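Local coordinates for protein KLLA0F20702p (Kluyveromyces lactis, PDB 5Y5A) that probably serves as the Est1 subunit of yeast telomerase, recruiting the enzyme to telomeres through its binding to Cdc13, at residues A[188-193]-A[232-237]; A[349-354]-A[406-411]; A[449-454]-A[550-555]. All coordinates share one frame; numbering follows the deposited sequence.

From the N terminus the chain runs through long helices to contact 1, which closes a loop of 38 residues, mostly helical, between helix 179-206 and the start of helix 235-247. Contact 2 closes a second loop, of 51 residues, by setting helix 339-379 beside the end of helix 385-410. Contact 3 brings strand 552-555, near the C terminus, back onto helix 447-462 across 95 residues. The three follow in series, neither nested nor crossing. Contact 1 stands apart, its nearest atoms about 24 Å from those of contact 2. Contacts 2 and 3 touch: Ile406 packs on Phe449 and Met453, and Asp407 probably hydrogen-bonds Ser452, joining helices 385-410 and 447-462.

Contact 1. Residues A[188-193]-A[232-237]; sequences SQRCLL and PSVGET
Leu193 of helix 179-206 buries the most surface here, touching the start of helix 235-247 with both of its methyls. CD1 of Leu193 lies 3.9 Å from CA of Thr237, close in on the backbone. Leu193 CD2 meets CG of Glu236 at 3.9 Å, the two side chains crossing at about a right angle. The carboxylate of Glu236 leads off elsewhere, and its OE1 is hydrogen-bonded to Ser268. One turn back along the first helix, Gln189 has CG anti to the backbone N (chi1 -170°) and a bend at chi2, and it faces Val234 tip to tip, Gln189 NE2 being 3.5 Å from Val234 CG1. The setting is the all-helical array of a TPR-clan protein: the contact joins the Est1 family region to the DNA/RNA-binding family region. The amide of Gln189 is steadied through its oxygen. Arg190 NH1 donates to Gln189 OE1 over 2.8 Å, with OE1 in the guanidinium plane and the donor tilted 24° from the plane of the amide. With OE1 used in this way, Gln189 NE2 comes to 3.0 Å from Thr237 OG1. Arg190 is itself fixed by a salt bridge from NE to Asp83, and its NH1 passes 4.2 Å from Val234 CG2. Next to that valine, Ser233 OG hydrogen-bonds the backbone of the bound peptide, presumably the Cdc13 partner.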
ATOM      1  N   SER A 188      19.365  -4.134  -1.919  1.00 61.53           N
ATOM      2  CA  SER A 188      19.141  -2.730  -1.616  1.00 56.92           C
ATOM      3  C   SER A 188      17.813  -2.539  -0.906  1.00 60.31           C
ATOM      4  O   SER A 188      17.732  -1.834   0.100  1.00 64.60           O
ATOM      5  CB  SER A 188      19.185  -1.896  -2.891  1.00 51.24           C
ATOM      6  OG  SER A 188      20.477  -1.958  -3.471  1.00 56.49           O
ATOM      7  N   GLN A 189      16.779  -3.185  -1.431  1.00 57.69           N
ATOM      8  CA  GLN A 189      15.451  -3.116  -0.842  1.00 53.56           C
ATOM      9  C   GLN A 189      15.464  -3.620   0.599  1.00 54.00           C
ATOM     10  O   GLN A 189      14.809  -3.054   1.473  1.00 60.30           O
ATOM     11  CB  GLN A 189      14.454  -3.920  -1.683  1.00 51.23           C
ATOM     12  CG  GLN A 189      12.999  -3.715  -1.293  1.00 47.37           C
ATOM     13  CD  GLN A 189      12.550  -4.628  -0.171  1.00 51.67           C
ATOM     14  OE1 GLN A 189      13.086  -5.722   0.009  1.00 53.04           O
ATOM     15  NE2 GLN A 189      11.558  -4.183   0.589  1.00 57.19           N
ATOM     16  N   ARG A 190      16.212  -4.686   0.852  1.00 57.56           N
ATOM     17  CA  ARG A 190      16.310  -5.202   2.210  1.00 60.31           C
ATOM     18  C   ARG A 190      17.017  -4.210   3.125  1.00 58.83           C
ATOM     19  O   ARG A 190      16.600  -4.009   4.268  1.00 54.86           O
ATOM     20  CB  ARG A 190      17.030  -6.544   2.225  1.00 62.49           C
ATOM     21  CG  ARG A 190      16.223  -7.657   1.576  1.00 66.77           C
ATOM     22  CD  ARG A 190      14.829  -7.767   2.184  1.00 63.18           C
ATOM     23  NE  ARG A 190      14.284  -9.101   1.968  1.00 64.70           N
ATOM     24  CZ  ARG A 190      13.442  -9.417   0.990  1.00 64.04           C
ATOM     25  NH1 ARG A 190      13.018  -8.485   0.147  1.00 61.03           N
ATOM     26  NH2 ARG A 190      13.017 -10.664   0.868  1.00 61.39           N
ATOM     27  N   CYS A 191      18.075  -3.584   2.617  1.00 55.84           N
ATOM     28  CA  CYS A 191      18.807  -2.591   3.398  1.00 56.00           C
ATOM     29  C   CYS A 191      17.889  -1.444   3.786  1.00 57.96           C
ATOM     30  O   CYS A 191      17.868  -1.014   4.936  1.00 63.13           O
ATOM     31  CB  CYS A 191      20.007  -2.053   2.620  1.00 54.19           C
ATOM     32  SG  CYS A 191      21.341  -3.230   2.408  1.00 64.21           S
ATOM     33  N   LEU A 192      17.127  -0.954   2.817  1.00 53.52           N
ATOM     34  CA  LEU A 192      16.188   0.121   3.075  1.00 53.05           C
ATOM     35  C   LEU A 192      15.072  -0.335   4.017  1.00 52.72           C
ATOM     36  O   LEU A 192      14.628   0.431   4.870  1.00 54.48           O
ATOM     37  CB  LEU A 192      15.610   0.639   1.761  1.00 51.45           C
ATOM     38  CG  LEU A 192      16.639   1.271   0.816  1.00 54.83           C
ATOM     39  CD1 LEU A 192      16.057   1.416  -0.577  1.00 61.62           C
ATOM     40  CD2 LEU A 192      17.118   2.621   1.338  1.00 53.37           C
ATOM     41  N   LEU A 193      14.629  -1.582   3.867  1.00 51.07           N
ATOM     42  CA  LEU A 193      13.591  -2.135   4.738  1.00 50.43           C
ATOM     43  C   LEU A 193      14.041  -2.222   6.195  1.00 55.07           C
ATOM     44  O   LEU A 193      13.304  -1.839   7.104  1.00 56.50           O
ATOM     45  CB  LEU A 193      13.156  -3.526   4.261  1.00 51.68           C
ATOM     46  CG  LEU A 193      12.117  -4.242   5.140  1.00 51.06           C
ATOM     47  CD1 LEU A 193      10.774  -3.504   5.151  1.00 46.24           C
ATOM     48  CD2 LEU A 193      11.912  -5.690   4.709  1.00 48.61           C
ATOM     49  N   PRO A 232       8.114  -2.480  -5.492  1.00 46.86           N
ATOM     50  CA  PRO A 232       6.776  -2.339  -4.902  1.00 40.24           C
ATOM     51  C   PRO A 232       6.061  -3.668  -4.668  1.00 44.49           C
ATOM     52  O   PRO A 232       5.075  -3.690  -3.932  1.00 45.38           O
ATOM     53  CB  PRO A 232       6.035  -1.483  -5.935  1.00 41.67           C
ATOM     54  CG  PRO A 232       6.778  -1.723  -7.227  1.00 43.42           C
ATOM     55  CD  PRO A 232       8.208  -1.871  -6.834  1.00 38.91           C
ATOM     56  N   SER A 233       6.547  -4.755  -5.257  1.00 41.07           N
ATOM     57  CA  SER A 233       5.917  -6.062  -5.049  1.00 42.19           C
ATOM     58  C   SER A 233       6.039  -6.578  -3.610  1.00 46.91           C
ATOM     59  O   SER A 233       5.262  -7.436  -3.185  1.00 44.83           O
ATOM     60  CB  SER A 233       6.517  -7.102  -5.993  1.00 44.70           C
ATOM     61  OG  SER A 233       7.810  -7.476  -5.551  1.00 47.12           O
ATOM     62  N   VAL A 234       7.015  -6.066  -2.863  1.00 45.21           N
ATOM     63  CA  VAL A 234       7.309  -6.613  -1.545  1.00 43.38           C
ATOM     64  C   VAL A 234       6.348  -6.063  -0.500  1.00 44.16           C
ATOM     65  O   VAL A 234       6.391  -4.877  -0.150  1.00 40.65           O
ATOM     66  CB  VAL A 234       8.774  -6.334  -1.142  1.00 49.35           C
ATOM     67  CG1 VAL A 234       9.009  -6.625   0.333  1.00 46.40           C
ATOM     68  CG2 VAL A 234       9.708  -7.171  -1.999  1.00 45.71           C
ATOM     69  N   GLY A 235       5.470  -6.939  -0.019  1.00 43.79           N
ATOM     70  CA  GLY A 235       4.454  -6.565   0.943  1.00 42.03           C
ATOM     71  C   GLY A 235       5.008  -6.060   2.259  1.00 47.08           C
ATOM     72  O   GLY A 235       4.412  -5.176   2.883  1.00 44.52           O
ATOM     73  N   GLU A 236       6.152  -6.606   2.677  1.00 44.68           N
ATOM     74  CA  GLU A 236       6.692  -6.328   4.003  1.00 47.71           C
ATOM     75  C   GLU A 236       6.934  -4.838   4.231  1.00 49.66           C
ATOM     76  O   GLU A 236       6.807  -4.346   5.351  1.00 52.26           O
ATOM     77  CB  GLU A 236       7.987  -7.109   4.226  1.00 50.43           C
ATOM     78  CG  GLU A 236       8.416  -7.188   5.687  1.00 53.21           C
ATOM     79  CD  GLU A 236       7.483  -8.044   6.536  1.00 55.67           C
ATOM     80  OE1 GLU A 236       6.790  -8.926   5.979  1.00 45.17           O
ATOM     81  OE2 GLU A 236       7.454  -7.839   7.770  1.00 59.63           O
ATOM     82  N   THR A 237       7.263  -4.117   3.166  1.00 44.15           N
ATOM     83  CA  THR A 237       7.485  -2.683   3.271  1.00 42.99           C
ATOM     84  C   THR A 237       6.219  -1.943   3.693  1.00 41.33           C
ATOM     85  O   THR A 237       6.267  -1.036   4.509  1.00 41.77           O
ATOM     86  CB  THR A 237       7.960  -2.094   1.946  1.00 46.59           C
ATOM     87  OG1 THR A 237       8.967  -2.940   1.382  1.00 47.14           O
ATOM     88  CG2 THR A 237       8.521  -0.708   2.178  1.00 45.52           C
TER

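Contact 2. Residues A[349-354]-A[406-411]; sequences KIEIRY and IDKVIM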
ATOM      1  N   LYS A 349     -19.908  13.115   4.990  1.00 45.33           N
ATOM      2  CA  LYS A 349     -18.627  13.822   4.951  1.00 41.67           C
ATOM      3  C   LYS A 349     -18.052  13.787   3.529  1.00 40.29           C
ATOM      4  O   LYS A 349     -17.540  14.785   3.032  1.00 47.73           O
ATOM      5  CB  LYS A 349     -17.630  13.213   5.944  1.00 45.14           C
ATOM      6  CG  LYS A 349     -17.973  13.443   7.422  1.00 47.36           C
ATOM      7  CD  LYS A 349     -18.123  14.924   7.726  1.00 41.93           C
ATOM      8  CE  LYS A 349     -18.372  15.173   9.190  1.00 41.90           C
ATOM      9  NZ  LYS A 349     -18.601  16.621   9.473  1.00 47.55           N
ATOM     10  N   ILE A 350     -18.168  12.643   2.871  1.00 35.80           N
ATOM     11  CA  ILE A 350     -17.672  12.505   1.500  1.00 41.01           C
ATOM     12  C   ILE A 350     -18.401  13.480   0.557  1.00 46.80           C
ATOM     13  O   ILE A 350     -17.773  14.139  -0.266  1.00 51.38           O
ATOM     14  CB  ILE A 350     -17.811  11.051   1.006  1.00 41.26           C
ATOM     15  CG1 ILE A 350     -16.837  10.141   1.765  1.00 42.82           C
ATOM     16  CG2 ILE A 350     -17.560  10.941  -0.508  1.00 38.35           C
ATOM     17  CD1 ILE A 350     -16.943   8.667   1.391  1.00 37.03           C
ATOM     18  N   GLU A 351     -19.713  13.607   0.716  1.00 40.94           N
ATOM     19  CA  GLU A 351     -20.513  14.486  -0.137  1.00 43.92           C
ATOM     20  C   GLU A 351     -20.237  15.959   0.142  1.00 45.28           C
ATOM     21  O   GLU A 351     -20.120  16.767  -0.776  1.00 41.07           O
ATOM     22  CB  GLU A 351     -22.002  14.176   0.052  1.00 36.01           C
ATOM     23  CG  GLU A 351     -22.955  15.061  -0.706  1.00 41.37           C
ATOM     24  CD  GLU A 351     -24.368  14.505  -0.696  1.00 52.94           C
ATOM     25  OE1 GLU A 351     -24.605  13.485  -0.006  1.00 57.00           O
ATOM     26  OE2 GLU A 351     -25.236  15.071  -1.385  1.00 58.90           O
ATOM     27  N   ILE A 352     -20.105  16.303   1.418  1.00 46.40           N
ATOM     28  CA  ILE A 352     -20.016  17.701   1.824  1.00 39.79           C
ATOM     29  C   ILE A 352     -18.569  18.204   1.913  1.00 42.36           C
ATOM     30  O   ILE A 352     -18.301  19.394   1.713  1.00 41.41           O
ATOM     31  CB  ILE A 352     -20.729  17.905   3.193  1.00 52.06           C
ATOM     32  CG1 ILE A 352     -22.202  17.498   3.084  1.00 52.65           C
ATOM     33  CG2 ILE A 352     -20.605  19.336   3.692  1.00 45.69           C
ATOM     34  CD1 ILE A 352     -22.999  17.706   4.358  1.00 45.65           C
ATOM     35  N   ARG A 353     -17.634  17.304   2.200  1.00 40.80           N
ATOM     36  CA  ARG A 353     -16.279  17.723   2.564  1.00 46.74           C
ATOM     37  C   ARG A 353     -15.188  17.086   1.705  1.00 47.42           C
ATOM     38  O   ARG A 353     -14.059  16.927   2.164  1.00 52.46           O
ATOM     39  CB  ARG A 353     -15.999  17.391   4.039  1.00 48.41           C
ATOM     40  CG  ARG A 353     -17.046  17.891   5.044  1.00 44.95           C
ATOM     41  CD  ARG A 353     -17.013  19.394   5.217  1.00 43.45           C
ATOM     42  NE  ARG A 353     -18.062  19.843   6.131  1.00 46.52           N
ATOM     43  CZ  ARG A 353     -18.189  21.091   6.569  1.00 52.71           C
ATOM     44  NH1 ARG A 353     -17.333  22.027   6.186  1.00 47.95           N
ATOM     45  NH2 ARG A 353     -19.176  21.403   7.392  1.00 54.59           N
ATOM     46  N   TYR A 354     -15.509  16.723   0.466  1.00 39.44           N
ATOM     47  CA  TYR A 354     -14.538  15.997  -0.348  1.00 38.76           C
ATOM     48  C   TYR A 354     -13.363  16.866  -0.803  1.00 39.21           C
ATOM     49  O   TYR A 354     -12.262  16.362  -1.002  1.00 41.62           O
ATOM     50  CB  TYR A 354     -15.216  15.362  -1.567  1.00 33.95           C
ATOM     51  CG  TYR A 354     -15.746  16.339  -2.599  1.00 41.49           C
ATOM     52  CD1 TYR A 354     -14.904  16.899  -3.554  1.00 45.65           C
ATOM     53  CD2 TYR A 354     -17.096  16.672  -2.640  1.00 40.98           C
ATOM     54  CE1 TYR A 354     -15.385  17.791  -4.503  1.00 43.83           C
ATOM     55  CE2 TYR A 354     -17.586  17.560  -3.587  1.00 49.11           C
ATOM     56  CZ  TYR A 354     -16.726  18.111  -4.515  1.00 44.34           C
ATOM     57  OH  TYR A 354     -17.206  18.983  -5.458  1.00 46.06           O
ATOM     58  N   ILE A 406     -19.125   8.454  -7.492  1.00 40.95           N
ATOM     59  CA  ILE A 406     -19.395   8.950  -8.831  1.00 41.79           C
ATOM     60  C   ILE A 406     -20.446  10.063  -8.809  1.00 40.09           C
ATOM     61  O   ILE A 406     -20.212  11.157  -9.316  1.00 42.92           O
ATOM     62  CB  ILE A 406     -19.867   7.816  -9.754  1.00 39.66           C
ATOM     63  CG1 ILE A 406     -18.744   6.793  -9.923  1.00 43.16           C
ATOM     64  CG2 ILE A 406     -20.315   8.389 -11.105  1.00 44.61           C
ATOM     65  CD1 ILE A 406     -19.199   5.438 -10.398  1.00 43.74           C
ATOM     66  N   ASP A 407     -21.596   9.786  -8.202  1.00 39.23           N
ATOM     67  CA  ASP A 407     -22.706  10.731  -8.224  1.00 41.41           C
ATOM     68  C   ASP A 407     -22.386  12.027  -7.483  1.00 40.90           C
ATOM     69  O   ASP A 407     -22.689  13.102  -7.980  1.00 43.10           O
ATOM     70  CB  ASP A 407     -23.975  10.105  -7.629  1.00 44.80           C
ATOM     71  CG  ASP A 407     -24.489   8.919  -8.444  1.00 48.14           C
ATOM     72  OD1 ASP A 407     -23.948   8.653  -9.539  1.00 49.61           O
ATOM     73  OD2 ASP A 407     -25.435   8.246  -7.989  1.00 49.08           O
ATOM     74  N   LYS A 408     -21.774  11.951  -6.303  1.00 43.05           N
ATOM     75  CA  LYS A 408     -21.650  13.167  -5.495  1.00 42.21           C
ATOM     76  C   LYS A 408     -20.282  13.828  -5.600  1.00 44.90           C
ATOM     77  O   LYS A 408     -20.117  14.970  -5.166  1.00 46.01           O
ATOM     78  CB  LYS A 408     -21.964  12.880  -4.018  1.00 41.71           C
ATOM     79  CG  LYS A 408     -23.256  12.110  -3.766  1.00 41.14           C
ATOM     80  CD  LYS A 408     -24.479  12.871  -4.230  1.00 49.92           C
ATOM     81  CE  LYS A 408     -25.736  12.058  -3.978  1.00 55.75           C
ATOM     82  NZ  LYS A 408     -26.923  12.676  -4.618  1.00 64.39           N
ATOM     83  N   VAL A 409     -19.297  13.140  -6.170  1.00 40.71           N
ATOM     84  CA  VAL A 409     -17.956  13.724  -6.188  1.00 43.61           C
ATOM     85  C   VAL A 409     -17.390  13.879  -7.601  1.00 38.74           C
ATOM     86  O   VAL A 409     -17.190  15.000  -8.064  1.00 51.55           O
ATOM     87  CB  VAL A 409     -16.956  12.902  -5.326  1.00 37.62           C
ATOM     88  CG1 VAL A 409     -15.616  13.602  -5.275  1.00 36.31           C
ATOM     89  CG2 VAL A 409     -17.496  12.709  -3.915  1.00 37.35           C
ATOM     90  N   ILE A 410     -17.136  12.767  -8.279  1.00 40.54           N
ATOM     91  CA  ILE A 410     -16.506  12.810  -9.594  1.00 40.08           C
ATOM     92  C   ILE A 410     -17.370  13.585 -10.594  1.00 43.09           C
ATOM     93  O   ILE A 410     -16.844  14.352 -11.399  1.00 45.63           O
ATOM     94  CB  ILE A 410     -16.217  11.389 -10.134  1.00 44.18           C
ATOM     95  CG1 ILE A 410     -15.394  10.584  -9.117  1.00 46.42           C
ATOM     96  CG2 ILE A 410     -15.476  11.465 -11.454  1.00 43.29           C
ATOM     97  CD1 ILE A 410     -15.136   9.120  -9.525  1.00 40.72           C
ATOM     98  N   MET A 411     -18.691  13.419 -10.520  1.00 42.20           N
ATOM     99  CA  MET A 411     -19.596  14.153 -11.409  1.00 44.00           C
ATOM    100  C   MET A 411     -19.501  15.659 -11.201  1.00 45.69           C
ATOM    101  O   MET A 411     -19.759  16.434 -12.128  1.00 47.86           O
ATOM    102  CB  MET A 411     -21.050  13.699 -11.216  1.00 48.46           C
ATOM    103  CG  MET A 411     -21.404  12.391 -11.913  1.00 44.66           C
ATOM    104  SD  MET A 411     -21.381  12.515 -13.705  1.00 50.84           S
ATOM    105  CE  MET A 411     -22.924  13.377 -13.996  1.00 46.50           C
TER
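The ring of Tyr354 carries Val409 on one face, where CG1 of the valine sits 3.7 Å above the ring plane and offset toward the rim. This is a CH-pi contact, 24° off the ring normal. CG of Tyr354 takes the crowded position between the backbone N and the carbonyl carbon (chi1 67°), which keeps the ring close to its own helix: the carbonyl oxygens of Ile350 and Glu351, from the preceding turn, lie at its edge and in its plane. The hydroxyl is hydrogen-bonded to Glu413. The other methyl of Val409, CG2, meets CG2 of Ile350 at 3.8 Å, so the valine bridges two residues one turn apart. Tyr422 of helix 421-433 touches both Tyr354 and Val409. The two helical segments run nearly parallel, at 19° with axes 9.0 Å apart, and pack one helix of the Est1 DNA/RNA-binding region against the next. Helix 385-410 makes a wider pi-type turn here, Met411 N bonding to Ile406 O. At the more exposed side the extended Glu351 crosses Lys408 obliquely, its OE2 3.7 Å from CD of the lysine. An alanine in place of Glu351 would probably leave the lysine methylenes without this cover and the ammonium without its nearby opposite charge. The contact is thus shared between an apolar cluster of Val409, Ile350 and Tyr354 and the aliphatic lengths of Glu351 and Lys408, whose OE2 and NZ, 4.4 Å apart and beyond a salt bridge, probably add a modest attraction.

Contact 3. Residues A[449-454]-A[550-555]; sequences FCQSMV and CGFKLD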
ATOM      1  N   PHE A 449     -24.916   1.427 -10.574  1.00 45.60           N
ATOM      2  CA  PHE A 449     -23.554   1.639 -11.055  1.00 43.44           C
ATOM      3  C   PHE A 449     -23.527   1.929 -12.557  1.00 41.90           C
ATOM      4  O   PHE A 449     -22.844   2.845 -13.003  1.00 44.63           O
ATOM      5  CB  PHE A 449     -22.640   0.442 -10.725  1.00 36.45           C
ATOM      6  CG  PHE A 449     -21.231   0.631 -11.217  1.00 39.32           C
ATOM      7  CD1 PHE A 449     -20.365   1.489 -10.557  1.00 42.11           C
ATOM      8  CD2 PHE A 449     -20.791   0.008 -12.378  1.00 39.75           C
ATOM      9  CE1 PHE A 449     -19.074   1.704 -11.031  1.00 40.38           C
ATOM     10  CE2 PHE A 449     -19.502   0.218 -12.856  1.00 37.45           C
ATOM     11  CZ  PHE A 449     -18.645   1.069 -12.183  1.00 36.03           C
ATOM     12  N   CYS A 450     -24.281   1.161 -13.337  1.00 41.91           N
ATOM     13  CA  CYS A 450     -24.382   1.418 -14.777  1.00 43.67           C
ATOM     14  C   CYS A 450     -24.961   2.789 -15.070  1.00 43.56           C
ATOM     15  O   CYS A 450     -24.481   3.488 -15.962  1.00 46.88           O
ATOM     16  CB  CYS A 450     -25.226   0.340 -15.464  1.00 44.04           C
ATOM     17  SG  CYS A 450     -24.359  -1.232 -15.550  1.00 45.41           S
ATOM     18  N   GLN A 451     -25.990   3.177 -14.327  1.00 43.47           N
ATOM     19  CA  GLN A 451     -26.531   4.529 -14.470  1.00 45.88           C
ATOM     20  C   GLN A 451     -25.449   5.585 -14.191  1.00 45.27           C
ATOM     21  O   GLN A 451     -25.322   6.563 -14.931  1.00 43.16           O
ATOM     22  CB  GLN A 451     -27.726   4.742 -13.537  1.00 48.34           C
ATOM     23  CG  GLN A 451     -28.355   6.123 -13.657  1.00 49.14           C
ATOM     24  CD  GLN A 451     -29.045   6.324 -14.999  1.00 52.76           C
ATOM     25  OE1 GLN A 451     -30.045   5.675 -15.295  1.00 53.21           O
ATOM     26  NE2 GLN A 451     -28.495   7.210 -15.824  1.00 45.48           N
ATOM     27  N   SER A 452     -24.666   5.378 -13.132  1.00 41.91           N
ATOM     28  CA  SER A 452     -23.609   6.325 -12.765  1.00 42.48           C
ATOM     29  C   SER A 452     -22.540   6.459 -13.849  1.00 41.08           C
ATOM     30  O   SER A 452     -22.104   7.561 -14.162  1.00 45.24           O
ATOM     31  CB  SER A 452     -22.954   5.907 -11.442  1.00 41.97           C
ATOM     32  OG  SER A 452     -23.766   6.289 -10.343  1.00 46.90           O
ATOM     33  N   MET A 453     -22.119   5.336 -14.422  1.00 41.64           N
ATOM     34  CA  MET A 453     -21.081   5.361 -15.448  1.00 41.19           C
ATOM     35  C   MET A 453     -21.581   5.983 -16.739  1.00 42.70           C
ATOM     36  O   MET A 453     -20.824   6.636 -17.451  1.00 51.15           O
ATOM     37  CB  MET A 453     -20.551   3.949 -15.715  1.00 50.09           C
ATOM     38  CG  MET A 453     -19.653   3.426 -14.592  1.00 53.53           C
ATOM     39  SD  MET A 453     -18.534   4.683 -13.936  1.00 91.20           S
ATOM     40  CE  MET A 453     -17.196   4.635 -15.109  1.00 73.08           C
ATOM     41  N   VAL A 454     -22.858   5.766 -17.038  1.00 43.23           N
ATOM     42  CA  VAL A 454     -23.512   6.411 -18.177  1.00 45.47           C
ATOM     43  C   VAL A 454     -23.496   7.938 -18.040  1.00 47.65           C
ATOM     44  O   VAL A 454     -23.148   8.654 -18.988  1.00 54.19           O
ATOM     45  CB  VAL A 454     -24.968   5.911 -18.325  1.00 39.94           C
ATOM     46  CG1 VAL A 454     -25.799   6.887 -19.159  1.00 43.50           C
ATOM     47  CG2 VAL A 454     -24.983   4.494 -18.917  1.00 39.91           C
ATOM     48  N   CYS A 550     -28.354  -3.739 -18.104  1.00 46.66           N
ATOM     49  CA  CYS A 550     -29.323  -2.820 -17.520  1.00 48.19           C
ATOM     50  C   CYS A 550     -29.955  -1.908 -18.561  1.00 52.05           C
ATOM     51  O   CYS A 550     -30.515  -0.866 -18.217  1.00 52.32           O
ATOM     52  CB  CYS A 550     -28.660  -1.979 -16.429  1.00 42.13           C
ATOM     53  SG  CYS A 550     -27.955  -2.956 -15.076  1.00 52.96           S
ATOM     54  N   GLY A 551     -29.849  -2.293 -19.829  1.00 51.32           N
ATOM     55  CA  GLY A 551     -30.568  -1.621 -20.898  1.00 48.96           C
ATOM     56  C   GLY A 551     -29.969  -0.340 -21.452  1.00 48.03           C
ATOM     57  O   GLY A 551     -30.611   0.353 -22.243  1.00 56.01           O
ATOM     58  N   PHE A 552     -28.746  -0.013 -21.055  1.00 50.14           N
ATOM     59  CA  PHE A 552     -28.113   1.210 -21.552  1.00 51.13           C
ATOM     60  C   PHE A 552     -27.424   0.968 -22.902  1.00 52.72           C
ATOM     61  O   PHE A 552     -26.756  -0.050 -23.102  1.00 56.66           O
ATOM     62  CB  PHE A 552     -27.122   1.760 -20.519  1.00 47.94           C
ATOM     63  CG  PHE A 552     -27.777   2.228 -19.245  1.00 48.76           C
ATOM     64  CD1 PHE A 552     -28.374   3.477 -19.177  1.00 46.17           C
ATOM     65  CD2 PHE A 552     -27.804   1.414 -18.123  1.00 52.82           C
ATOM     66  CE1 PHE A 552     -28.983   3.903 -18.018  1.00 48.55           C
ATOM     67  CE2 PHE A 552     -28.406   1.840 -16.951  1.00 51.39           C
ATOM     68  CZ  PHE A 552     -28.997   3.081 -16.900  1.00 46.56           C
ATOM     69  N   LYS A 553     -27.604   1.913 -23.820  1.00 50.75           N
ATOM     70  CA  LYS A 553     -27.132   1.781 -25.198  1.00 55.90           C
ATOM     71  C   LYS A 553     -26.744   3.145 -25.746  1.00 55.31           C
ATOM     72  O   LYS A 553     -27.252   4.168 -25.288  1.00 47.95           O
ATOM     73  CB  LYS A 553     -28.216   1.161 -26.098  1.00 53.09           C
ATOM     74  CG  LYS A 553     -28.671  -0.244 -25.705  1.00 59.64           C
ATOM     75  CD  LYS A 553     -27.842  -1.318 -26.397  1.00 75.55           C
ATOM     76  CE  LYS A 553     -28.300  -2.725 -26.007  1.00 82.51           C
ATOM     77  NZ  LYS A 553     -28.114  -2.969 -24.543  1.00 84.06           N
ATOM     78  N   LEU A 554     -25.876   3.153 -26.749  1.00 55.96           N
ATOM     79  CA  LEU A 554     -25.487   4.391 -27.410  1.00 54.97           C
ATOM     80  C   LEU A 554     -26.512   4.822 -28.451  1.00 57.46           C
ATOM     81  O   LEU A 554     -26.729   4.128 -29.438  1.00 58.40           O
ATOM     82  CB  LEU A 554     -24.120   4.231 -28.072  1.00 58.90           C
ATOM     83  CG  LEU A 554     -23.489   5.493 -28.652  1.00 66.53           C
ATOM     84  CD1 LEU A 554     -23.224   6.511 -27.559  1.00 64.13           C
ATOM     85  CD2 LEU A 554     -22.206   5.143 -29.379  1.00 72.95           C
ATOM     86  N   ASP A 555     -27.146   5.969 -28.216  1.00 51.29           N
ATOM     87  CA  ASP A 555     -28.003   6.608 -29.210  1.00 52.11           C
ATOM     88  C   ASP A 555     -27.086   7.207 -30.264  1.00 57.91           C
ATOM     89  O   ASP A 555     -26.359   8.150 -29.982  1.00 61.83           O
ATOM     90  CB  ASP A 555     -28.880   7.675 -28.543  1.00 52.91           C
ATOM     91  CG  ASP A 555     -29.826   8.368 -29.498  1.00 56.59           C
ATOM     92  OD1 ASP A 555     -29.514   8.516 -30.700  1.00 60.33           O
ATOM     93  OD2 ASP A 555     -30.901   8.797 -29.022  1.00 64.16           O
TER
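Cys450 is the first residue of helix 447-462 to meet the other segment: its CB lies 3.8 Å from CE2 of Phe552, and its SG is 4.0 Å from SG of Cys550, too far for a disulfide. The arrangement is a helix packed against a small antiparallel hairpin, strands 552-555 and 560-563, and Phe552 carries most of the contact made by segment 550-555. Carbonyl oxygen O of Cys450 lies over one face of this ring. Next comes Gln451, which approaches from the ring's edge. Its CG is anti to the backbone N (chi1 -179°), and a bend at chi2 follows; OE1 ends in the plane of the ring, 3.2 Å from CZ of Phe552. Lying in that plane, the oxygen meets the slightly positive rim of C-H groups, with the amide turned 85° to the ring. NE2 of Gln451 is hydrogen-bonded to Asn455 one turn on, which limits the rotation of the amide. Beyond the helix, Phe552 also stacks edge-to-face with His563 of the partner strand, and Phe544 of helix 526-546 touches Cys450. Val454, one turn after Cys450, is covered from outside the two segments by Leu545 of helix 526-546 and by Tyr561 of strand 560-563. It completes the grip on the phenylalanine, crossing it obliquely with the valine CG2 3.5 Å from CD1 and 3.6 Å from CG of Phe552.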